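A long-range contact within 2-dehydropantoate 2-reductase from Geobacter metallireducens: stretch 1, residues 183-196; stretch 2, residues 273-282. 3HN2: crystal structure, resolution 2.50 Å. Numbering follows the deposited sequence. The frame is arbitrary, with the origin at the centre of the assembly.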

ATOM      1  N   ARG A 183      16.059   7.915  -7.312  1.00 47.79           N
ATOM      2  CA  ARG A 183      16.354   8.532  -6.011  1.00 40.11           C
ATOM      3  C   ARG A 183      15.353   9.650  -5.733  1.00 46.22           C
ATOM      4  O   ARG A 183      14.762   9.717  -4.648  1.00 55.42           O
ATOM      5  CB  ARG A 183      17.785   9.099  -5.988  1.00 42.42           C
ATOM      6  CG  ARG A 183      18.902   8.052  -5.915  1.00 34.80           C
ATOM      7  CD  ARG A 183      19.408   7.849  -4.486  1.00 23.30           C
ATOM      8  NE  ARG A 183      19.761   6.451  -4.253  1.00 18.45           N
ATOM      9  CZ  ARG A 183      19.899   5.892  -3.053  1.00 29.02           C
ATOM     10  NH1 ARG A 183      20.219   4.608  -2.959  1.00 30.63           N
ATOM     11  NH2 ARG A 183      19.716   6.606  -1.950  1.00 39.03           N
ATOM     12  N   TRP A 184      15.158  10.509  -6.733  1.00 38.95           N
ATOM     13  CA  TRP A 184      14.197  11.600  -6.660  1.00 40.11           C
ATOM     14  C   TRP A 184      12.755  11.103  -6.585  1.00 44.40           C
ATOM     15  O   TRP A 184      11.908  11.741  -5.960  1.00 45.43           O
ATOM     16  CB  TRP A 184      14.364  12.528  -7.860  1.00 41.58           C
ATOM     17  CG  TRP A 184      15.435  13.551  -7.679  1.00 51.48           C
ATOM     18  CD1 TRP A 184      16.698  13.519  -8.203  1.00 41.51           C
ATOM     19  CD2 TRP A 184      15.345  14.765  -6.921  1.00 42.31           C
ATOM     20  NE1 TRP A 184      17.397  14.639  -7.821  1.00 43.02           N
ATOM     21  CE2 TRP A 184      16.594  15.418  -7.029  1.00 42.94           C
ATOM     22  CE3 TRP A 184      14.337  15.357  -6.150  1.00 41.25           C
ATOM     23  CZ2 TRP A 184      16.859  16.641  -6.403  1.00 37.94           C
ATOM     24  CZ3 TRP A 184      14.599  16.579  -5.529  1.00 44.86           C
ATOM     25  CH2 TRP A 184      15.851  17.205  -5.661  1.00 41.49           C
ATOM     26  N   GLU A 185      12.492   9.967  -7.228  1.00 45.76           N
ATOM     27  CA  GLU A 185      11.189   9.317  -7.179  1.00 56.14           C
ATOM     28  C   GLU A 185      10.837   8.911  -5.751  1.00 54.57           C
ATOM     29  O   GLU A 185       9.697   9.078  -5.326  1.00 61.18           O
ATOM     30  CB  GLU A 185      11.158   8.094  -8.101  1.00 63.36           C
ATOM     31  CG  GLU A 185      11.205   8.397  -9.604  1.00 41.94           C
ATOM     32  CD  GLU A 185      10.993   7.154 -10.467  1.00 53.70           C
ATOM     33  OE1 GLU A 185      11.400   6.045 -10.049  1.00 47.46           O
ATOM     34  OE2 GLU A 185      10.419   7.286 -11.570  1.00 44.61           O
ATOM     35  N   LYS A 186      11.824   8.400  -5.013  1.00 55.71           N
ATOM     36  CA  LYS A 186      11.620   7.995  -3.621  1.00 53.53           C
ATOM     37  C   LYS A 186      11.568   9.194  -2.681  1.00 54.89           C
ATOM     38  O   LYS A 186      10.951   9.124  -1.618  1.00 59.86           O
ATOM     39  CB  LYS A 186      12.703   7.022  -3.155  1.00 51.87           C
ATOM     40  CG  LYS A 186      12.204   6.066  -2.082  1.00 58.15           C
ATOM     41  CD  LYS A 186      13.303   5.641  -1.131  1.00 77.22           C
ATOM     42  CE  LYS A 186      12.714   4.932   0.077  1.00 79.73           C
ATOM     43  NZ  LYS A 186      13.759   4.376   0.979  1.00 82.16           N
ATOM     44  N   LEU A 187      12.222  10.287  -3.081  1.00 53.82           N
ATOM     45  CA  LEU A 187      12.181  11.555  -2.346  1.00 42.56           C
ATOM     46  C   LEU A 187      10.788  12.176  -2.348  1.00 40.79           C
ATOM     47  O   LEU A 187      10.420  12.872  -1.405  1.00 46.45           O
ATOM     48  CB  LEU A 187      13.211  12.548  -2.912  1.00 31.12           C
ATOM     49  CG  LEU A 187      14.499  12.875  -2.139  1.00 37.04           C
ATOM     50  CD1 LEU A 187      14.822  11.894  -1.003  1.00 11.10           C
ATOM     51  CD2 LEU A 187      15.707  13.024  -3.088  1.00 31.81           C
ATOM     52  N   VAL A 188      10.023  11.914  -3.408  1.00 42.88           N
ATOM     53  CA  VAL A 188       8.628  12.339  -3.499  1.00 44.41           C
ATOM     54  C   VAL A 188       7.784  11.719  -2.378  1.00 46.31           C
ATOM     55  O   VAL A 188       6.816  12.321  -1.923  1.00 39.88           O
ATOM     56  CB  VAL A 188       8.021  12.031  -4.892  1.00 44.24           C
ATOM     57  CG1 VAL A 188       6.501  12.307  -4.927  1.00 54.82           C
ATOM     58  CG2 VAL A 188       8.703  12.860  -5.949  1.00 26.27           C
ATOM     59  N   TRP A 189       8.178  10.534  -1.920  1.00 45.35           N
ATOM     60  CA  TRP A 189       7.500   9.889  -0.804  1.00 45.33           C
ATOM     61  C   TRP A 189       8.133  10.244   0.537  1.00 47.04           C
ATOM     62  O   TRP A 189       7.416  10.526   1.517  1.00 34.55           O
ATOM     63  CB  TRP A 189       7.473   8.364  -0.974  1.00 38.71           C
ATOM     64  CG  TRP A 189       6.524   7.740  -0.019  1.00 43.96           C
ATOM     65  CD1 TRP A 189       5.185   7.520  -0.217  1.00 32.31           C
ATOM     66  CD2 TRP A 189       6.813   7.296   1.313  1.00 45.86           C
ATOM     67  NE1 TRP A 189       4.637   6.944   0.899  1.00 22.24           N
ATOM     68  CE2 TRP A 189       5.602   6.806   1.860  1.00 24.96           C
ATOM     69  CE3 TRP A 189       7.977   7.259   2.095  1.00 22.40           C
ATOM     70  CZ2 TRP A 189       5.522   6.280   3.152  1.00 21.40           C
ATOM     71  CZ3 TRP A 189       7.901   6.741   3.393  1.00 26.30           C
ATOM     72  CH2 TRP A 189       6.677   6.258   3.906  1.00 48.16           C
ATOM     73  N   ASN A 190       9.469  10.195   0.576  1.00 29.97           N
ATOM     74  CA  ASN A 190      10.237  10.330   1.817  1.00 27.07           C
ATOM     75  C   ASN A 190      10.171  11.706   2.445  1.00 31.62           C
ATOM     76  O   ASN A 190      10.347  11.842   3.647  1.00 44.90           O
ATOM     77  CB  ASN A 190      11.718   9.976   1.586  1.00 44.66           C
ATOM     78  CG  ASN A 190      12.063   8.548   1.986  1.00 53.90           C
ATOM     79  OD1 ASN A 190      11.182   7.714   2.235  1.00 41.96           O
ATOM     80  ND2 ASN A 190      13.358   8.257   2.042  1.00 64.40           N
ATOM     81  N   ILE A 191       9.945  12.733   1.635  1.00 28.64           N
ATOM     82  CA  ILE A 191       9.944  14.090   2.165  1.00 28.24           C
ATOM     83  C   ILE A 191       8.643  14.440   2.922  1.00 33.21           C
ATOM     84  O   ILE A 191       8.737  14.768   4.106  1.00 30.45           O
ATOM     85  CB  ILE A 191      10.445  15.144   1.132  1.00 28.51           C
ATOM     86  CG1 ILE A 191      11.960  14.965   0.922  1.00 40.41           C
ATOM     87  CG2 ILE A 191      10.140  16.558   1.598  1.00 36.42           C
ATOM     88  CD1 ILE A 191      12.592  15.892  -0.105  1.00 25.98           C
ATOM     89  N   PRO A 192       7.445  14.341   2.277  1.00 34.29           N
ATOM     90  CA  PRO A 192       6.220  14.592   3.075  1.00 37.41           C
ATOM     91  C   PRO A 192       6.047  13.655   4.263  1.00 28.35           C
ATOM     92  O   PRO A 192       5.737  14.111   5.351  1.00 30.34           O
ATOM     93  CB  PRO A 192       5.076  14.389   2.069  1.00 30.04           C
ATOM     94  CG  PRO A 192       5.682  13.604   0.954  1.00 42.17           C
ATOM     95  CD  PRO A 192       7.103  14.048   0.872  1.00 31.60           C
ATOM     96  N   PHE A 193       6.330  12.375   4.074  1.00 41.58           N
ATOM     97  CA  PHE A 193       5.999  11.382   5.084  1.00 36.73           C
ATOM     98  C   PHE A 193       7.048  11.173   6.172  1.00 47.36           C
ATOM     99  O   PHE A 193       6.704  11.225   7.349  1.00 54.07           O
ATOM    100  CB  PHE A 193       5.507  10.100   4.422  1.00 35.34           C
ATOM    101  CG  PHE A 193       4.224  10.294   3.663  1.00 31.78           C
ATOM    102  CD1 PHE A 193       4.232  10.442   2.281  1.00 17.33           C
ATOM    103  CD2 PHE A 193       3.005  10.387   4.341  1.00 26.45           C
ATOM    104  CE1 PHE A 193       3.044  10.644   1.575  1.00 48.62           C
ATOM    105  CE2 PHE A 193       1.813  10.590   3.642  1.00 24.90           C
ATOM    106  CZ  PHE A 193       1.828  10.720   2.261  1.00 33.16           C
ATOM    107  N   ASN A 194       8.320  10.985   5.821  1.00 44.23           N
ATOM    108  CA  ASN A 194       9.354  11.001   6.871  1.00 46.61           C
ATOM    109  C   ASN A 194       9.516  12.374   7.542  1.00 47.96           C
ATOM    110  O   ASN A 194      10.021  12.462   8.660  1.00 56.88           O
ATOM    111  CB  ASN A 194      10.701  10.470   6.377  1.00 52.91           C
ATOM    112  CG  ASN A 194      10.703   8.970   6.197  1.00 54.84           C
ATOM    113  OD1 ASN A 194       9.980   8.434   5.359  1.00 82.11           O
ATOM    114  ND2 ASN A 194      11.523   8.283   6.980  1.00 41.21           N
ATOM    115  N   GLY A 195       9.057  13.430   6.868  1.00 47.20           N
ATOM    116  CA  GLY A 195       9.015  14.776   7.446  1.00 43.18           C
ATOM    117  C   GLY A 195       7.891  15.043   8.438  1.00 38.99           C
ATOM    118  O   GLY A 195       8.151  15.349   9.603  1.00 40.13           O
ATOM    119  N   LEU A 196       6.648  14.934   7.972  1.00 38.44           N
ATOM    120  CA  LEU A 196       5.454  15.301   8.755  1.00 35.99           C
ATOM    121  C   LEU A 196       5.237  14.411   9.965  1.00 33.96           C
ATOM    122  O   LEU A 196       5.012  14.903  11.064  1.00 40.41           O
ATOM    123  CB  LEU A 196       4.202  15.272   7.872  1.00 37.51           C
ATOM    124  CG  LEU A 196       3.655  16.529   7.179  1.00 46.24           C
ATOM    125  CD1 LEU A 196       4.671  17.654   7.016  1.00 42.04           C
ATOM    126  CD2 LEU A 196       3.040  16.155   5.839  1.00 40.49           C
ATOM    127  N   ALA A 273      20.691  14.428   4.438  1.00 34.46           N
ATOM    128  CA  ALA A 273      20.540  13.699   3.171  1.00 39.14           C
ATOM    129  C   ALA A 273      19.130  13.737   2.564  1.00 42.87           C
ATOM    130  O   ALA A 273      18.984  13.895   1.351  1.00 45.22           O
ATOM    131  CB  ALA A 273      21.001  12.266   3.338  1.00 46.75           C
ATOM    132  N   ILE A 274      18.100  13.591   3.394  1.00 36.10           N
ATOM    133  CA  ILE A 274      16.719  13.600   2.901  1.00 38.67           C
ATOM    134  C   ILE A 274      16.235  15.008   2.495  1.00 41.66           C
ATOM    135  O   ILE A 274      15.558  15.165   1.473  1.00 36.38           O
ATOM    136  CB  ILE A 274      15.741  12.914   3.910  1.00 42.07           C
ATOM    137  CG1 ILE A 274      16.133  11.446   4.123  1.00 37.43           C
ATOM    138  CG2 ILE A 274      14.296  12.981   3.425  1.00 36.44           C
ATOM    139  CD1 ILE A 274      15.562  10.831   5.394  1.00 50.93           C
ATOM    140  N   PHE A 275      16.613  16.028   3.268  1.00 46.45           N
ATOM    141  CA  PHE A 275      16.058  17.374   3.091  1.00 43.88           C
ATOM    142  C   PHE A 275      17.050  18.427   2.604  1.00 47.28           C
ATOM    143  O   PHE A 275      16.794  19.097   1.605  1.00 51.76           O
ATOM    144  CB  PHE A 275      15.429  17.872   4.390  1.00 44.21           C
ATOM    145  CG  PHE A 275      14.192  17.140   4.795  1.00 42.94           C
ATOM    146  CD1 PHE A 275      12.940  17.613   4.419  1.00 43.80           C
ATOM    147  CD2 PHE A 275      14.266  16.003   5.591  1.00 59.59           C
ATOM    148  CE1 PHE A 275      11.781  16.954   4.819  1.00 46.92           C
ATOM    149  CE2 PHE A 275      13.111  15.330   5.987  1.00 56.09           C
ATOM    150  CZ  PHE A 275      11.869  15.807   5.596  1.00 40.32           C
ATOM    151  N   ARG A 276      18.162  18.595   3.317  1.00 48.27           N
ATOM    152  CA  ARG A 276      19.060  19.726   3.046  1.00 47.71           C
ATOM    153  C   ARG A 276      19.853  19.584   1.746  1.00 46.29           C
ATOM    154  O   ARG A 276      20.083  20.578   1.054  1.00 39.41           O
ATOM    155  CB  ARG A 276      19.971  20.034   4.241  1.00 41.60           C
ATOM    156  CG  ARG A 276      19.250  20.680   5.428  1.00 31.29           C
ATOM    157  CD  ARG A 276      18.761  22.087   5.086  1.00 52.11           C
ATOM    158  NE  ARG A 276      17.967  22.696   6.152  1.00 40.55           N
ATOM    159  CZ  ARG A 276      17.201  23.773   5.992  1.00 54.76           C
ATOM    160  NH1 ARG A 276      17.136  24.359   4.804  1.00 40.18           N
ATOM    161  NH2 ARG A 276      16.499  24.266   7.016  1.00 28.62           N
ATOM    162  N   THR A 277      20.228  18.347   1.416  1.00 48.04           N
ATOM    163  CA  THR A 277      20.895  18.022   0.142  1.00 45.71           C
ATOM    164  C   THR A 277      19.990  18.232  -1.094  1.00 45.68           C
ATOM    165  O   THR A 277      20.426  18.890  -2.045  1.00 46.41           O
ATOM    166  CB  THR A 277      21.544  16.594   0.152  1.00 36.61           C
ATOM    167  OG1 THR A 277      22.389  16.449   1.301  1.00 41.01           O
ATOM    168  CG2 THR A 277      22.362  16.353  -1.094  1.00 50.83           C
ATOM    169  N   PRO A 278      18.752  17.666  -1.111  1.00 40.37           N
ATOM    170  CA  PRO A 278      17.849  18.023  -2.209  1.00 39.25           C
ATOM    171  C   PRO A 278      17.534  19.507  -2.323  1.00 45.97           C
ATOM    172  O   PRO A 278      17.519  20.026  -3.441  1.00 51.06           O
ATOM    173  CB  PRO A 278      16.581  17.230  -1.882  1.00 43.26           C
ATOM    174  CG  PRO A 278      17.096  16.050  -1.191  1.00 45.63           C
ATOM    175  CD  PRO A 278      18.132  16.626  -0.274  1.00 38.00           C
ATOM    176  N   LEU A 279      17.301  20.176  -1.192  1.00 50.60           N
ATOM    177  CA  LEU A 279      17.063  21.625  -1.177  1.00 45.12           C
ATOM    178  C   LEU A 279      18.262  22.363  -1.765  1.00 37.58           C
ATOM    179  O   LEU A 279      18.080  23.293  -2.551  1.00 37.99           O
ATOM    180  CB  LEU A 279      16.740  22.139   0.233  1.00 25.61           C
ATOM    181  CG  LEU A 279      15.303  22.007   0.737  1.00 70.60           C
ATOM    182  CD1 LEU A 279      15.226  22.145   2.256  1.00 73.03           C
ATOM    183  CD2 LEU A 279      14.394  23.016   0.066  1.00 71.37           C
ATOM    184  N   ALA A 280      19.469  21.930  -1.389  1.00 38.07           N
ATOM    185  CA  ALA A 280      20.715  22.391  -2.025  1.00 38.57           C
ATOM    186  C   ALA A 280      20.692  22.192  -3.533  1.00 38.02           C
ATOM    187  O   ALA A 280      20.944  23.139  -4.279  1.00 49.56           O
ATOM    188  CB  ALA A 280      21.946  21.697  -1.416  1.00 37.45           C
ATOM    189  N   TYR A 281      20.358  20.975  -3.971  1.00 42.87           N
ATOM    190  CA  TYR A 281      20.300  20.633  -5.400  1.00 44.20           C
ATOM    191  C   TYR A 281      19.293  21.456  -6.198  1.00 49.44           C
ATOM    192  O   TYR A 281      19.539  21.778  -7.361  1.00 55.20           O
ATOM    193  CB  TYR A 281      20.042  19.136  -5.601  1.00 47.30           C
ATOM    194  CG  TYR A 281      21.301  18.298  -5.702  1.00 58.90           C
ATOM    195  CD1 TYR A 281      22.105  18.341  -6.843  1.00 63.56           C
ATOM    196  CD2 TYR A 281      21.687  17.459  -4.661  1.00 67.96           C
ATOM    197  CE1 TYR A 281      23.263  17.573  -6.936  1.00 74.22           C
ATOM    198  CE2 TYR A 281      22.839  16.683  -4.745  1.00 68.32           C
ATOM    199  CZ  TYR A 281      23.621  16.746  -5.882  1.00 74.56           C
ATOM    200  OH  TYR A 281      24.758  15.977  -5.962  1.00 73.03           O
ATOM    201  N   GLY A 282      18.173  21.802  -5.569  1.00 54.37           N
ATOM    202  CA  GLY A 282      17.163  22.646  -6.196  1.00 61.33           C
ATOM    203  C   GLY A 282      17.558  24.111  -6.249  1.00 67.55           C
ATOM    204  O   GLY A 282      17.249  24.803  -7.223  1.00 69.97           O
TER

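How does the contact begin at the start of stretch 1? Trp 184 leaves its helix sideways, yet its long indole carries the ring end across to the second helix. Trp 184 CH2 lies 3.8 Å from Pro 278 CB, and Trp 184 CZ2 lies 4.1 Å from Tyr 281 CB, which sits at the ring edge. One turn on, Leu 187 points toward the partner helix and places CD2 3.8 Å from CG of the same proline, Pro 278, so Pro 278 is shared by two apolar side chains.

What fills the middle? The CA atoms of Ile 191 and Ile 274 are 6.8 Å apart, the nearest register between helices whose axes approach to 10.0 Å. Here Ile 191 CG1 packs 4.0 Å from Ile 274 CG2, while Ile 191 CD1 reaches to 3.4 Å from Ile 274 O. Ile 191 also meets the next residue, its CG2 3.6 Å from Phe 275 CE1.

Why can Phe 275 come so close to the backbone at Gly 195? With no side chain in the way, Gly 195 CA approaches Phe 275 CZ to 3.6 Å, at the edge of the ring.

What kind of contact is this? No hydrogen bond crosses between the helices; the 418 Å² buried, both sides summed, comes largely from apolar residues.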